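Local coordinates for Xcc_ctr_pt (Xanthomonas campestris pv. campestris, PDB 6NJW), which is a Class 2 OLD family nuclease, this chain being its C-terminal region with a Toprim domain that probably cleaves nucleic acid by two-metal catalysis, at residues Gly28-Phe33 with Asn132-Glu137; Phe33-Phe38 with Ala208-Ala213; Leu68-Leu73 with Asp102-Gly107. All blocks are in the same frame, centred on the assembly; numbering follows the deposited sequence.

Contact 1 (Gly28-Phe33 with Asn132-Glu137); sequences GDAERF and NTLEPE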
ATOM      1  N   GLY A  28      -4.845  -1.005  -5.127  1.00 43.13           N
ATOM      2  CA  GLY A  28      -6.022  -1.849  -5.174  1.00 42.14           C
ATOM      3  C   GLY A  28      -6.696  -2.093  -3.842  1.00 49.99           C
ATOM      4  O   GLY A  28      -6.431  -1.402  -2.844  1.00 39.40           O
ATOM      5  N   ASP A  29      -7.560  -3.112  -3.816  1.00 43.81           N
ATOM      6  CA  ASP A  29      -8.438  -3.316  -2.672  1.00 43.36           C
ATOM      7  C   ASP A  29      -7.702  -3.879  -1.475  1.00 42.73           C
ATOM      8  O   ASP A  29      -8.122  -3.635  -0.341  1.00 45.11           O
ATOM      9  CB  ASP A  29      -9.595  -4.246  -3.040  1.00 49.89           C
ATOM     10  CG  ASP A  29     -10.731  -3.512  -3.702  1.00 54.11           C
ATOM     11  OD1 ASP A  29     -10.697  -2.266  -3.695  1.00 54.64           O
ATOM     12  OD2 ASP A  29     -11.656  -4.176  -4.228  1.00 65.54           O
ATOM     13  N   ALA A  30      -6.623  -4.636  -1.694  1.00 42.60           N
ATOM     14  CA  ALA A  30      -5.893  -5.207  -0.567  1.00 40.62           C
ATOM     15  C   ALA A  30      -5.288  -4.105   0.294  1.00 46.59           C
ATOM     16  O   ALA A  30      -5.471  -4.088   1.515  1.00 41.24           O
ATOM     17  CB  ALA A  30      -4.811  -6.167  -1.058  1.00 43.04           C
ATOM     18  N   GLU A  31      -4.582  -3.162  -0.336  1.00 44.65           N
ATOM     19  CA  GLU A  31      -4.037  -2.013   0.381  1.00 42.14           C
ATOM     20  C   GLU A  31      -5.133  -1.132   0.947  1.00 42.72           C
ATOM     21  O   GLU A  31      -4.959  -0.524   2.014  1.00 40.29           O
ATOM     22  CB  GLU A  31      -3.159  -1.188  -0.549  1.00 33.99           C
ATOM     23  CG  GLU A  31      -1.965  -1.950  -1.099  1.00 47.23           C
ATOM     24  CD  GLU A  31      -2.250  -2.743  -2.382  1.00 47.33           C
ATOM     25  OE1 GLU A  31      -1.298  -3.362  -2.901  1.00 55.34           O
ATOM     26  OE2 GLU A  31      -3.402  -2.770  -2.870  1.00 45.36           O
ATOM     27  N   ARG A  32      -6.261  -1.042   0.246  1.00 36.55           N
ATOM     28  CA  ARG A  32      -7.356  -0.192   0.700  1.00 39.12           C
ATOM     29  C   ARG A  32      -7.827  -0.579   2.091  1.00 43.29           C
ATOM     30  O   ARG A  32      -8.259   0.287   2.864  1.00 40.17           O
ATOM     31  CB  ARG A  32      -8.507  -0.273  -0.302  1.00 45.21           C
ATOM     32  CG  ARG A  32      -9.830   0.356   0.111  1.00 48.84           C
ATOM     33  CD  ARG A  32     -10.815   0.277  -1.102  1.00 52.79           C
ATOM     34  NE  ARG A  32     -12.221   0.456  -0.747  1.00 54.06           N
ATOM     35  CZ  ARG A  32     -13.208  -0.296  -1.226  1.00 60.36           C
ATOM     36  NH1 ARG A  32     -12.939  -1.289  -2.065  1.00 59.54           N
ATOM     37  NH2 ARG A  32     -14.462  -0.065  -0.863  1.00 65.35           N
ATOM     38  N   PHE A  33      -7.751  -1.862   2.433  1.00 37.12           N
ATOM     39  CA  PHE A  33      -8.161  -2.301   3.757  1.00 39.43           C
ATOM     40  C   PHE A  33      -7.000  -2.592   4.687  1.00 39.60           C
ATOM     41  O   PHE A  33      -7.142  -2.417   5.902  1.00 43.53           O
ATOM     42  CB  PHE A  33      -9.060  -3.537   3.642  1.00 43.10           C
ATOM     43  CG  PHE A  33     -10.341  -3.265   2.926  1.00 44.86           C
ATOM     44  CD1 PHE A  33     -11.318  -2.466   3.514  1.00 47.58           C
ATOM     45  CD2 PHE A  33     -10.569  -3.782   1.655  1.00 47.29           C
ATOM     46  CE1 PHE A  33     -12.510  -2.202   2.849  1.00 53.21           C
ATOM     47  CE2 PHE A  33     -11.752  -3.520   0.981  1.00 49.93           C
ATOM     48  CZ  PHE A  33     -12.728  -2.727   1.578  1.00 51.55           C
ATOM     49  N   ASN A 132       8.624  -5.898  -2.938  1.00 60.59           N
ATOM     50  CA  ASN A 132       7.835  -7.112  -3.090  1.00 65.11           C
ATOM     51  C   ASN A 132       6.428  -6.723  -3.537  1.00 63.99           C
ATOM     52  O   ASN A 132       6.168  -5.573  -3.912  1.00 66.56           O
ATOM     53  CB  ASN A 132       7.831  -7.895  -1.768  1.00 65.02           C
ATOM     54  CG  ASN A 132       7.541  -9.386  -1.961  1.00 72.50           C
ATOM     55  OD1 ASN A 132       7.052  -9.806  -3.016  1.00 73.98           O
ATOM     56  ND2 ASN A 132       7.840 -10.191  -0.939  1.00 70.67           N
ATOM     57  N   THR A 133       5.517  -7.686  -3.502  1.00 59.05           N
ATOM     58  CA  THR A 133       4.090  -7.409  -3.517  1.00 56.64           C
ATOM     59  C   THR A 133       3.537  -7.720  -2.130  1.00 49.58           C
ATOM     60  O   THR A 133       4.127  -8.484  -1.368  1.00 50.93           O
ATOM     61  CB  THR A 133       3.364  -8.230  -4.592  1.00 61.63           C
ATOM     62  OG1 THR A 133       3.743  -9.605  -4.474  1.00 63.23           O
ATOM     63  CG2 THR A 133       3.729  -7.719  -5.987  1.00 57.32           C
ATOM     64  N   LEU A 134       2.378  -7.137  -1.816  1.00 55.08           N
ATOM     65  CA  LEU A 134       1.958  -7.017  -0.419  1.00 47.92           C
ATOM     66  C   LEU A 134       1.742  -8.377   0.241  1.00 50.77           C
ATOM     67  O   LEU A 134       2.315  -8.666   1.295  1.00 45.83           O
ATOM     68  CB  LEU A 134       0.683  -6.178  -0.331  1.00 52.81           C
ATOM     69  CG  LEU A 134       0.137  -5.984   1.080  1.00 50.22           C
ATOM     70  CD1 LEU A 134       1.189  -5.329   1.978  1.00 43.48           C
ATOM     71  CD2 LEU A 134      -1.122  -5.141   1.022  1.00 47.81           C
ATOM     72  N   GLU A 135       0.897  -9.216  -0.348  1.00 46.96           N
ATOM     73  CA  GLU A 135       0.513 -10.439   0.354  1.00 47.28           C
ATOM     74  C   GLU A 135       1.676 -11.413   0.552  1.00 43.57           C
ATOM     75  O   GLU A 135       1.803 -11.996   1.638  1.00 45.91           O
ATOM     76  CB  GLU A 135      -0.643 -11.120  -0.382  1.00 47.11           C
ATOM     77  CG  GLU A 135      -1.933 -10.291  -0.398  1.00 45.46           C
ATOM     78  CD  GLU A 135      -2.074  -9.467  -1.664  1.00 54.80           C
ATOM     79  OE1 GLU A 135      -1.027  -9.151  -2.289  1.00 49.09           O
ATOM     80  OE2 GLU A 135      -3.231  -9.151  -2.037  1.00 53.74           O
ATOM     81  N   PRO A 136       2.546 -11.637  -0.441  1.00 49.28           N
ATOM     82  CA  PRO A 136       3.709 -12.501  -0.164  1.00 50.58           C
ATOM     83  C   PRO A 136       4.631 -11.924   0.897  1.00 48.18           C
ATOM     84  O   PRO A 136       5.149 -12.674   1.732  1.00 50.52           O
ATOM     85  CB  PRO A 136       4.402 -12.614  -1.529  1.00 52.03           C
ATOM     86  CG  PRO A 136       3.331 -12.273  -2.528  1.00 57.09           C
ATOM     87  CD  PRO A 136       2.495 -11.236  -1.860  1.00 47.78           C
ATOM     88  N   GLU A 137       4.833 -10.606   0.914  1.00 56.41           N
ATOM     89  CA  GLU A 137       5.629 -10.017   1.992  1.00 53.21           C
ATOM     90  C   GLU A 137       5.009 -10.315   3.354  1.00 49.03           C
ATOM     91  O   GLU A 137       5.699 -10.760   4.278  1.00 55.94           O
ATOM     92  CB  GLU A 137       5.787  -8.510   1.787  1.00 57.20           C
ATOM     93  CG  GLU A 137       6.194  -7.795   3.079  1.00 59.02           C
ATOM     94  CD  GLU A 137       7.057  -6.559   2.867  1.00 65.31           C
ATOM     95  OE1 GLU A 137       7.149  -6.061   1.722  1.00 67.13           O
ATOM     96  OE2 GLU A 137       7.653  -6.080   3.867  1.00 66.57           O
TER
HETATM   97  O   HOH W   1       0.431  -5.046  -3.791  1.00 57.56           O

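Contact 2 (Phe33-Phe38 with Ala208-Ala213); sequences FIVPAF and AYIRSA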
ATOM      1  N   PHE A  33      -7.751  -1.862   2.433  1.00 37.12           N
ATOM      2  CA  PHE A  33      -8.161  -2.301   3.757  1.00 39.43           C
ATOM      3  C   PHE A  33      -7.000  -2.592   4.687  1.00 39.60           C
ATOM      4  O   PHE A  33      -7.142  -2.417   5.902  1.00 43.53           O
ATOM      5  CB  PHE A  33      -9.060  -3.537   3.642  1.00 43.10           C
ATOM      6  CG  PHE A  33     -10.341  -3.265   2.926  1.00 44.86           C
ATOM      7  CD1 PHE A  33     -11.318  -2.466   3.514  1.00 47.58           C
ATOM      8  CD2 PHE A  33     -10.569  -3.782   1.655  1.00 47.29           C
ATOM      9  CE1 PHE A  33     -12.510  -2.202   2.849  1.00 53.21           C
ATOM     10  CE2 PHE A  33     -11.752  -3.520   0.981  1.00 49.93           C
ATOM     11  CZ  PHE A  33     -12.728  -2.727   1.578  1.00 51.55           C
ATOM     12  N   ILE A  34      -5.844  -2.990   4.162  1.00 33.52           N
ATOM     13  CA  ILE A  34      -4.719  -3.325   5.031  1.00 34.70           C
ATOM     14  C   ILE A  34      -4.033  -2.064   5.559  1.00 38.41           C
ATOM     15  O   ILE A  34      -3.609  -2.013   6.717  1.00 34.64           O
ATOM     16  CB  ILE A  34      -3.737  -4.232   4.266  1.00 40.50           C
ATOM     17  CG1 ILE A  34      -4.256  -5.673   4.235  1.00 46.24           C
ATOM     18  CG2 ILE A  34      -2.377  -4.233   4.902  1.00 44.31           C
ATOM     19  CD1 ILE A  34      -4.217  -6.342   5.602  1.00 49.29           C
ATOM     20  N   VAL A  35      -3.908  -1.028   4.730  1.00 35.97           N
ATOM     21  CA  VAL A  35      -3.204   0.181   5.162  1.00 35.49           C
ATOM     22  C   VAL A  35      -3.887   0.848   6.351  1.00 35.68           C
ATOM     23  O   VAL A  35      -3.183   1.205   7.316  1.00 39.56           O
ATOM     24  CB  VAL A  35      -2.994   1.126   3.969  1.00 40.87           C
ATOM     25  CG1 VAL A  35      -2.526   2.506   4.428  1.00 35.12           C
ATOM     26  CG2 VAL A  35      -1.966   0.529   3.010  1.00 37.19           C
ATOM     27  N   PRO A  36      -5.213   1.040   6.378  1.00 36.39           N
ATOM     28  CA  PRO A  36      -5.827   1.608   7.593  1.00 41.97           C
ATOM     29  C   PRO A  36      -5.676   0.725   8.821  1.00 41.72           C
ATOM     30  O   PRO A  36      -5.588   1.248   9.935  1.00 37.26           O
ATOM     31  CB  PRO A  36      -7.310   1.770   7.227  1.00 43.75           C
ATOM     32  CG  PRO A  36      -7.392   1.632   5.732  1.00 39.39           C
ATOM     33  CD  PRO A  36      -6.192   0.877   5.280  1.00 37.51           C
ATOM     34  N   ALA A  37      -5.695  -0.597   8.659  1.00 40.62           N
ATOM     35  CA  ALA A  37      -5.450  -1.480   9.792  1.00 38.17           C
ATOM     36  C   ALA A  37      -4.054  -1.264  10.356  1.00 40.44           C
ATOM     37  O   ALA A  37      -3.873  -1.220  11.576  1.00 36.25           O
ATOM     38  CB  ALA A  37      -5.658  -2.941   9.375  1.00 33.93           C
ATOM     39  N   PHE A  38      -3.046  -1.118   9.492  1.00 34.78           N
ATOM     40  CA  PHE A  38      -1.716  -0.818  10.016  1.00 33.99           C
ATOM     41  C   PHE A  38      -1.678   0.563  10.655  1.00 34.74           C
ATOM     42  O   PHE A  38      -0.974   0.767  11.650  1.00 35.92           O
ATOM     43  CB  PHE A  38      -0.652  -0.919   8.928  1.00 34.40           C
ATOM     44  CG  PHE A  38      -0.149  -2.336   8.702  1.00 36.99           C
ATOM     45  CD1 PHE A  38       0.474  -3.037   9.734  1.00 35.21           C
ATOM     46  CD2 PHE A  38      -0.300  -2.954   7.467  1.00 34.46           C
ATOM     47  CE1 PHE A  38       0.933  -4.341   9.543  1.00 36.95           C
ATOM     48  CE2 PHE A  38       0.152  -4.259   7.266  1.00 37.77           C
ATOM     49  CZ  PHE A  38       0.774  -4.947   8.299  1.00 41.08           C
ATOM     50  N   ALA A 208       7.804  -1.695   5.585  1.00 40.20           N
ATOM     51  CA  ALA A 208       8.467  -0.402   5.727  1.00 42.29           C
ATOM     52  C   ALA A 208       7.860   0.663   4.811  1.00 41.42           C
ATOM     53  O   ALA A 208       7.741   1.833   5.203  1.00 38.24           O
ATOM     54  CB  ALA A 208       9.962  -0.556   5.454  1.00 43.19           C
ATOM     55  N   TYR A 209       7.477   0.298   3.589  1.00 39.09           N
ATOM     56  CA  TYR A 209       6.950   1.329   2.701  1.00 37.76           C
ATOM     57  C   TYR A 209       5.608   1.863   3.199  1.00 37.81           C
ATOM     58  O   TYR A 209       5.308   3.049   3.014  1.00 36.26           O
ATOM     59  CB  TYR A 209       6.869   0.813   1.257  1.00 35.25           C
ATOM     60  CG  TYR A 209       5.694  -0.073   0.892  1.00 38.40           C
ATOM     61  CD1 TYR A 209       5.484  -1.300   1.520  1.00 41.59           C
ATOM     62  CD2 TYR A 209       4.818   0.297  -0.112  1.00 41.94           C
ATOM     63  CE1 TYR A 209       4.407  -2.122   1.165  1.00 43.59           C
ATOM     64  CE2 TYR A 209       3.731  -0.517  -0.468  1.00 44.76           C
ATOM     65  CZ  TYR A 209       3.539  -1.721   0.170  1.00 44.76           C
ATOM     66  OH  TYR A 209       2.467  -2.524  -0.185  1.00 45.75           O
ATOM     67  N   ILE A 210       4.822   1.029   3.881  1.00 35.05           N
ATOM     68  CA  ILE A 210       3.549   1.483   4.434  1.00 37.11           C
ATOM     69  C   ILE A 210       3.777   2.391   5.640  1.00 37.58           C
ATOM     70  O   ILE A 210       3.135   3.440   5.776  1.00 36.40           O
ATOM     71  CB  ILE A 210       2.667   0.266   4.786  1.00 32.25           C
ATOM     72  CG1 ILE A 210       2.188  -0.438   3.501  1.00 36.73           C
ATOM     73  CG2 ILE A 210       1.474   0.668   5.652  1.00 31.53           C
ATOM     74  CD1 ILE A 210       1.284  -1.636   3.766  1.00 38.18           C
ATOM     75  N   ARG A 211       4.682   2.006   6.542  1.00 34.77           N
ATOM     76  CA  ARG A 211       5.012   2.894   7.657  1.00 35.73           C
ATOM     77  C   ARG A 211       5.527   4.245   7.159  1.00 37.26           C
ATOM     78  O   ARG A 211       5.155   5.301   7.688  1.00 34.17           O
ATOM     79  CB  ARG A 211       6.050   2.238   8.572  1.00 39.78           C
ATOM     80  CG  ARG A 211       6.447   3.136   9.763  1.00 36.65           C
ATOM     81  CD  ARG A 211       7.569   2.520  10.613  1.00 38.96           C
ATOM     82  NE  ARG A 211       7.247   1.164  11.027  1.00 47.28           N
ATOM     83  CZ  ARG A 211       6.644   0.875  12.173  1.00 51.78           C
ATOM     84  NH1 ARG A 211       6.323   1.856  12.996  1.00 47.07           N
ATOM     85  NH2 ARG A 211       6.375  -0.385  12.501  1.00 52.84           N
ATOM     86  N   SER A 212       6.375   4.229   6.136  1.00 34.88           N
ATOM     87  CA  SER A 212       6.907   5.463   5.577  1.00 32.28           C
ATOM     88  C   SER A 212       5.801   6.359   5.044  1.00 33.18           C
ATOM     89  O   SER A 212       5.802   7.572   5.291  1.00 35.77           O
ATOM     90  CB  SER A 212       7.901   5.137   4.461  1.00 38.94           C
ATOM     91  OG  SER A 212       9.142   4.706   4.997  1.00 40.34           O
ATOM     92  N   ALA A 213       4.843   5.783   4.317  1.00 33.39           N
ATOM     93  CA  ALA A 213       3.790   6.607   3.745  1.00 33.62           C
ATOM     94  C   ALA A 213       2.876   7.136   4.826  1.00 33.19           C
ATOM     95  O   ALA A 213       2.448   8.290   4.765  1.00 33.17           O
ATOM     96  CB  ALA A 213       2.976   5.815   2.717  1.00 33.33           C
TER

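Contact 3 (Leu68-Leu73 with Asp102-Gly107); sequences LGPEGL and DVIEGG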
ATOM      1  N   LEU A  68      -4.763  16.296  -6.940  1.00 36.74           N
ATOM      2  CA  LEU A  68      -4.310  16.697  -5.608  1.00 36.13           C
ATOM      3  C   LEU A  68      -3.085  17.604  -5.623  1.00 35.91           C
ATOM      4  O   LEU A  68      -2.774  18.209  -4.596  1.00 40.15           O
ATOM      5  CB  LEU A  68      -4.016  15.443  -4.755  1.00 40.51           C
ATOM      6  CG  LEU A  68      -5.129  14.390  -4.751  1.00 40.39           C
ATOM      7  CD1 LEU A  68      -4.629  13.062  -4.180  1.00 39.53           C
ATOM      8  CD2 LEU A  68      -6.344  14.874  -3.979  1.00 41.61           C
ATOM      9  N   GLY A  69      -2.410  17.751  -6.756  1.00 36.97           N
ATOM     10  CA  GLY A  69      -1.213  18.552  -6.835  1.00 36.09           C
ATOM     11  C   GLY A  69      -1.464  20.045  -6.849  1.00 40.08           C
ATOM     12  O   GLY A  69      -2.594  20.519  -6.706  1.00 40.94           O
ATOM     13  N   PRO A  70      -0.397  20.825  -7.010  1.00 41.05           N
ATOM     14  CA  PRO A  70      -0.538  22.280  -6.858  1.00 44.28           C
ATOM     15  C   PRO A  70      -1.358  22.936  -7.951  1.00 42.05           C
ATOM     16  O   PRO A  70      -1.871  24.034  -7.729  1.00 41.94           O
ATOM     17  CB  PRO A  70       0.911  22.787  -6.870  1.00 41.56           C
ATOM     18  CG  PRO A  70       1.707  21.711  -7.551  1.00 44.10           C
ATOM     19  CD  PRO A  70       1.010  20.414  -7.186  1.00 46.54           C
ATOM     20  N   GLU A  71      -1.505  22.324  -9.112  1.00 37.51           N
ATOM     21  CA  GLU A  71      -2.369  22.893 -10.143  1.00 41.75           C
ATOM     22  C   GLU A  71      -3.796  22.385 -10.033  1.00 40.41           C
ATOM     23  O   GLU A  71      -4.644  22.740 -10.865  1.00 38.82           O
ATOM     24  CB  GLU A  71      -1.808  22.588 -11.532  1.00 40.04           C
ATOM     25  CG  GLU A  71      -0.497  23.333 -11.836  1.00 42.14           C
ATOM     26  CD  GLU A  71      -0.668  24.847 -11.812  1.00 49.07           C
ATOM     27  OE1 GLU A  71      -1.595  25.382 -12.477  1.00 48.23           O
ATOM     28  OE2 GLU A  71       0.129  25.517 -11.132  1.00 52.17           O
ATOM     29  N   GLY A  72      -4.071  21.553  -9.034  1.00 36.03           N
ATOM     30  CA  GLY A  72      -5.395  21.026  -8.798  1.00 34.27           C
ATOM     31  C   GLY A  72      -5.885  21.519  -7.457  1.00 41.65           C
ATOM     32  O   GLY A  72      -5.910  22.727  -7.221  1.00 41.41           O
ATOM     33  N   LEU A  73      -6.230  20.602  -6.554  1.00 41.00           N
ATOM     34  CA  LEU A  73      -6.732  20.979  -5.238  1.00 39.62           C
ATOM     35  C   LEU A  73      -5.642  21.254  -4.206  1.00 43.16           C
ATOM     36  O   LEU A  73      -5.944  21.827  -3.154  1.00 41.20           O
ATOM     37  CB  LEU A  73      -7.653  19.879  -4.704  1.00 41.02           C
ATOM     38  CG  LEU A  73      -8.907  19.616  -5.515  1.00 43.23           C
ATOM     39  CD1 LEU A  73      -9.702  18.427  -4.942  1.00 41.68           C
ATOM     40  CD2 LEU A  73      -9.752  20.883  -5.550  1.00 43.90           C
ATOM     41  N   ASP A 102       6.596  14.483 -13.122  1.00 45.58           N
ATOM     42  CA  ASP A 102       6.357  15.556 -14.089  1.00 47.61           C
ATOM     43  C   ASP A 102       5.229  16.479 -13.645  1.00 44.65           C
ATOM     44  O   ASP A 102       5.238  17.668 -13.976  1.00 45.59           O
ATOM     45  CB  ASP A 102       6.027  14.973 -15.459  1.00 46.46           C
ATOM     46  CG  ASP A 102       7.236  14.386 -16.156  1.00 49.04           C
ATOM     47  OD1 ASP A 102       8.378  14.672 -15.741  1.00 52.09           O
ATOM     48  OD2 ASP A 102       7.029  13.623 -17.118  1.00 53.91           O
ATOM     49  N   VAL A 103       4.252  15.954 -12.904  1.00 44.08           N
ATOM     50  CA  VAL A 103       3.176  16.782 -12.364  1.00 41.33           C
ATOM     51  C   VAL A 103       3.623  17.498 -11.092  1.00 49.66           C
ATOM     52  O   VAL A 103       3.517  18.724 -10.974  1.00 44.90           O
ATOM     53  CB  VAL A 103       1.925  15.915 -12.109  1.00 38.39           C
ATOM     54  CG1 VAL A 103       0.814  16.738 -11.466  1.00 43.08           C
ATOM     55  CG2 VAL A 103       1.447  15.247 -13.403  1.00 44.80           C
ATOM     56  N   ILE A 104       4.111  16.746 -10.102  1.00 45.61           N
ATOM     57  CA  ILE A 104       4.385  17.360  -8.806  1.00 46.43           C
ATOM     58  C   ILE A 104       5.664  18.191  -8.823  1.00 46.58           C
ATOM     59  O   ILE A 104       5.851  19.047  -7.950  1.00 49.55           O
ATOM     60  CB  ILE A 104       4.448  16.290  -7.703  1.00 48.96           C
ATOM     61  CG1 ILE A 104       4.262  16.923  -6.324  1.00 49.41           C
ATOM     62  CG2 ILE A 104       5.785  15.552  -7.748  1.00 47.16           C
ATOM     63  CD1 ILE A 104       2.811  17.199  -5.967  1.00 53.47           C
ATOM     64  N   GLU A 105       6.534  17.983  -9.803  1.00 48.32           N
ATOM     65  CA  GLU A 105       7.787  18.726  -9.931  1.00 53.36           C
ATOM     66  C   GLU A 105       7.916  19.191 -11.383  1.00 57.69           C
ATOM     67  O   GLU A 105       8.867  18.877 -12.097  1.00 59.65           O
ATOM     68  CB  GLU A 105       8.973  17.855  -9.482  1.00 50.69           C
ATOM     69  CG  GLU A 105      10.269  18.588  -9.237  1.00 50.80           C
ATOM     70  CD  GLU A 105      11.403  17.646  -8.806  1.00 53.27           C
ATOM     71  OE1 GLU A 105      11.915  16.902  -9.673  1.00 50.78           O
ATOM     72  OE2 GLU A 105      11.778  17.657  -7.605  1.00 51.10           O
ATOM     73  N   GLY A 106       6.907  19.929 -11.836  1.00 60.37           N
ATOM     74  CA  GLY A 106       6.848  20.390 -13.210  1.00 63.76           C
ATOM     75  C   GLY A 106       7.358  21.816 -13.301  1.00 66.22           C
ATOM     76  O   GLY A 106       7.150  22.617 -12.390  1.00 79.83           O
ATOM     77  N   GLY A 107       8.051  22.115 -14.393  1.00 68.06           N
ATOM     78  CA  GLY A 107       8.414  21.127 -15.386  1.00 64.70           C
ATOM     79  C   GLY A 107       9.918  20.948 -15.381  1.00 69.46           C
ATOM     80  O   GLY A 107      10.662  21.703 -16.011  1.00 72.96           O
TER

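Contact 1 (Gly28-Phe33 with Asn132-Glu137)
Glu31 and Leu134 mark the closest approach of the two backbones, their CA atoms 7.8 Å apart, where the first turns of helices 29-41 and 134-154 meet. The setting is a Toprim fold: helix 29-41 follows the strand that leads to Glu27, a magnesium ligand known for this protein, and Gly28 is its N-cap. Thr133 holds the N-cap position of the other helix. Three side-chain pairings make the buried interface. Leu134, with CG anti to the backbone N (chi1 180°), points at helix 29-41 and sets its CD2 methyl 3.9 Å from CG of Glu31. These two side chains run past each other in opposite directions, so the aliphatic part of the glutamate lies alongside the leucine. The same CD2 of Leu134 lies 4.4 Å from CB of Ala30. The carboxylate of Glu135 reaches Ala30 too, OE2 lying 3.5 Å from CB of the alanine; this is packing only, since the polar partner of that carboxylate is Lys190, which forms a salt bridge with OE2. The bent chain of Glu31 (chi2 87°) curls its carboxylate back to the start of its own helix, where OE2 takes a weak bond from Gly28 N, the N-cap residue. The Glu31 side chain also comes within about 3 Å of the bound magnesium ion, whose site includes Asp82 and Tyr209, and Leu134 packs against Tyr209 as well. The contact therefore lies directly beside the metal site. A water molecule spans the two helix starts: it donates to OE1 of Glu31 at 2.6 Å and weakly accepts from the backbone N of Leu134 at 3.5 Å.

Contact 2 (Phe33-Phe38 with Ala208-Ala213)
Ile210 reaches from helix 208-226 to Val35 and Phe38 on helix 29-41, and these apolar touches carry the whole contact. Its CD1 meets CG2 of Val35 at 4.0 Å, the two side chains crossing at a slant. With CG1 anti to the carbonyl carbon (chi1 -70°), Ile210 spreads its branches: CD1 goes to the valine, and CG2 lies 4.2 Å from CB of Phe38. CD1 also approaches the Phe38 ring obliquely. Within its own helix, Ile210 places CG1 3.6 Å above the ring plane of Tyr209, displaced toward the rim, so Ile210 lies against both helix 29-41 and Tyr209, a residue of the magnesium site.

The backbones come to 6.9 Å, measured between the CA atoms of Val35 and Ile210. Helix 29-41 is kinked here, because Pro36 has no N-H to give to the preceding turn; helical bonding is in place again at Phe38 N, which bonds to Ile34 O.

Beyond the two segments, Leu80 of strand 77-82 packs on both Val35 and Tyr209, which ties the helix pair to the Toprim sheet. Cys206 and Pro207 cover Phe38. Since only aliphatic carbons and an obliquely approached ring meet, the helices are joined here by apolar packing and burial, while Tyr209 of this same segment serves the magnesium site.

Contact 3 (Leu68-Leu73 with Asp102-Gly107)
Ile104 swings its CG1 branch opposite the backbone N (chi1 -161°), and chi2 of 81° then turns CD1 toward Gly69 and Pro70. The remaining branch, CG2, sits between the backbone N and the carbonyl carbon. The CA-CB bond of Ile104 does not itself point at the loop; the terminal methyl makes the approach. CD1 lies 3.9 Å from CD of Pro70 and 4.3 Å from CA of Gly69, touching the pair where the glycine leads into the ring. Proline and isoleucine cross at about a right angle, the methyl meeting the ring at its CD corner. The interaction is purely apolar, and it is only partly buried: Gly69 is buried, Pro70 exposed.

The backbones are nearest at Gly69 and Ile104, whose CA atoms are 6.1 Å apart, and the Ile104 methyl rests against the CA of Gly69. Gly69 is also where the chain leaves helix 62-68, and it opens a type I turn that runs to Gly72 and is closed by the bond from Gly72 N to Gly69 O at 2.9 Å. On the other side, Ile104 is the last residue of helix 93-104. Glu105 then departs from helical geometry; its CA-CB bond points away from the loop, and its carboxylate is hydrogen-bonded to Tyr125 and His110.

This is structural packing, remote from the metal site, between the loop after helix 62-68 and the end of helix 93-104. Val103 packs on Thr62, Val65 and Lys66 of helix 62-68, Ile104 rests also on His77 of strand 77-82 and on Tyr125, and Leu68 faces Val23 and Leu25 of strand 22-26.

Overall arrangement
Contacts 1 and 2 form one continuous packed region, their centres 10 Å apart, with helix 29-41 and Phe33 common to both. Leu134 joins them: its CD1 lies 4.1 Å from CD1 of Ile210 and 3.8 Å from OH of Tyr209. Both lie beside the magnesium ion: contact 2 holds Tyr209 of its site, and the Glu31 side chain of contact 1 is about 3 Å from it. Along the chain their segments alternate, and contact 2 packs helix 208-226 against helix 29-41. Contact 3 stands apart, its centre 27 Å from that of contact 1 and 24 Å from that of contact 2, with nearest atoms at about 14 and 12 Å.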